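Local coordinates for catalase-3 (Neurospora crassa, PDB 4AJ9) that breaks hydrogen peroxide down to water and dioxygen with a haem cofactor, protecting the fungal cell from peroxide damage, at the interface of chains A and B. Residues are numbered along the deposited sequence; one frame, centred on the assembly and turned at random. Chains: chain A/B, Catalase-3.

The interface of chains A and B. Residues chain A 380, 382, 396-398; chain B 153, 156-157, 162.
The imidazole of A:His396 lies sandwiched between B:His156 and B:Pro162, where a loop of one haem catalase subunit meets helix 151-158 and the following loop of its two-fold mate in the deposited tetramer. The centre of the contact lies about 36 Å from the active-site A:His65. One face of the ring takes B:Pro162 CG, 3.7 Å from its centroid; the opposite face carries B:His156 CB and the B:His156 ring, stacked at 4.3 Å between centroids with the planes 17° apart. With chi1 at 53°, A:His396 CG is tucked between the main-chain N and carbonyl carbon, which helps bring the ring into this slot. Nearby, B:Ser157 CB sits over the centre of the A:Tyr397 ring. An alanine in place of A:His396 would probably leave a gap between B:His156 and B:Pro162 and cost the water bridge to the B:His156 carbonyl.

Direct hydrogen bonds run to the main chain of A. B:His156 ND1 donates to A:His396 O over 2.8 Å, within both the carbonyl and imidazole planes, which should help fix the rotation of the B:His156 ring. A:Ser398 N reaches B:Asp153 OD1 at 2.9 Å from above the carboxylate plane.

Waters extend this network. One lies 2.9 Å from A:His396 NE2, at the edge of the ring and in its plane, and bridges to B:His156 O. B:Asp153 OD1 is also gripped by two others, one shared with A:Asn380 ND2 and one with A:His396 O.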
loop_
_atom_site.group_PDB
_atom_site.type_symbol
_atom_site.label_atom_id
_atom_site.label_comp_id
_atom_site.label_asym_id
_atom_site.label_seq_id
_atom_site.Cartn_x
_atom_site.Cartn_y
_atom_site.Cartn_z
ATOM N N ASN A 380 -1.412 -4.373 23.853
ATOM C CA ASN A 380 -0.816 -3.053 23.742
ATOM C C ASN A 380 -0.499 -2.637 22.299
ATOM O O ASN A 380 0.235 -1.666 22.071
ATOM C CB ASN A 380 0.390 -2.943 24.684
ATOM C CG ASN A 380 -0.030 -2.917 26.147
ATOM O OD1 ASN A 380 -1.037 -2.300 26.489
ATOM N ND2 ASN A 380 0.719 -3.601 27.009
ATOM N N ARG A 382 -1.048 -0.774 18.902
ATOM C CA ARG A 382 -1.651 0.517 18.554
ATOM C C ARG A 382 -1.371 0.908 17.106
ATOM O O ARG A 382 -0.427 0.400 16.484
ATOM C CB ARG A 382 -1.111 1.622 19.479
ATOM C CG ARG A 382 -1.416 1.402 20.957
ATOM C CD ARG A 382 -2.916 1.515 21.249
ATOM N NE ARG A 382 -3.179 1.531 22.693
ATOM C CZ ARG A 382 -3.315 0.442 23.445
ATOM N NH1 ARG A 382 -3.219 -0.768 22.897
ATOM N NH2 ARG A 382 -3.539 0.562 24.747
ATOM N N HIS A 396 0.408 1.928 27.222
ATOM C CA HIS A 396 0.387 0.845 26.260
ATOM C C HIS A 396 1.698 0.077 26.226
ATOM O O HIS A 396 2.302 -0.098 25.168
ATOM C CB HIS A 396 0.040 1.401 24.867
ATOM C CG HIS A 396 0.915 2.541 24.423
ATOM N ND1 HIS A 396 1.664 3.299 25.298
ATOM C CD2 HIS A 396 1.157 3.048 23.187
ATOM C CE1 HIS A 396 2.334 4.220 24.622
ATOM N NE2 HIS A 396 2.036 4.096 23.337
ATOM N N TYR A 397 2.132 -0.400 27.390
ATOM C CA TYR A 397 3.366 -1.160 27.481
ATOM C C TYR A 397 3.317 -1.994 28.756
ATOM O O TYR A 397 2.516 -1.728 29.654
ATOM C CB TYR A 397 4.574 -0.213 27.527
ATOM C CG TYR A 397 4.427 0.841 28.603
ATOM C CD1 TYR A 397 3.764 2.042 28.350
ATOM C CD2 TYR A 397 4.915 0.617 29.886
ATOM C CE1 TYR A 397 3.612 3.003 29.360
ATOM C CE2 TYR A 397 4.779 1.564 30.886
ATOM C CZ TYR A 397 4.122 2.745 30.629
ATOM O OH TYR A 397 3.986 3.671 31.638
ATOM N N SER A 398 4.181 -2.999 28.814
ATOM C CA SER A 398 4.325 -3.883 29.970
ATOM C C SER A 398 5.814 -4.190 30.144
ATOM O O SER A 398 6.547 -4.202 29.161
ATOM C CB SER A 398 3.546 -5.178 29.725
ATOM O OG SER A 398 3.634 -6.052 30.834
ATOM N N ASP B 153 7.183 -2.619 23.801
ATOM C CA ASP B 153 6.984 -2.069 25.141
ATOM C C ASP B 153 7.925 -0.909 25.462
ATOM O O ASP B 153 7.480 0.174 25.837
ATOM C CB ASP B 153 7.119 -3.170 26.196
ATOM C CG ASP B 153 6.084 -4.262 26.020
ATOM O OD1 ASP B 153 4.882 -3.960 26.172
ATOM O OD2 ASP B 153 6.471 -5.411 25.723
ATOM N N HIS B 156 7.136 2.084 22.933
ATOM C CA HIS B 156 5.891 2.747 23.316
ATOM C C HIS B 156 6.062 3.649 24.546
ATOM O O HIS B 156 5.521 4.752 24.594
ATOM C CB HIS B 156 4.792 1.726 23.618
ATOM C CG HIS B 156 4.152 1.146 22.398
ATOM N ND1 HIS B 156 3.053 0.315 22.458
ATOM C CD2 HIS B 156 4.465 1.264 21.086
ATOM C CE1 HIS B 156 2.712 -0.048 21.233
ATOM N NE2 HIS B 156 3.560 0.504 20.383
ATOM N N SER B 157 6.814 3.171 25.536
ATOM C CA SER B 157 6.949 3.896 26.794
ATOM C C SER B 157 7.786 5.160 26.612
ATOM O O SER B 157 7.545 6.180 27.273
ATOM C CB SER B 157 7.581 3.001 27.878
ATOM O OG SER B 157 9.004 2.973 27.780
ATOM N N PRO B 162 0.249 8.429 24.245
ATOM C CA PRO B 162 -0.625 8.181 23.093
ATOM C C PRO B 162 -1.958 8.949 23.100
ATOM O O PRO B 162 -2.671 8.914 22.089
ATOM C CB PRO B 162 -0.844 6.658 23.135
ATOM C CG PRO B 162 -0.661 6.296 24.572
ATOM C CD PRO B 162 0.391 7.250 25.117
HETATM O O HOH W 1 4.231 5.919 22.606
HETATM O O HOH W 2 3.724 -2.642 23.846
HETATM O O HOH W 3 2.685 -5.581 26.105
#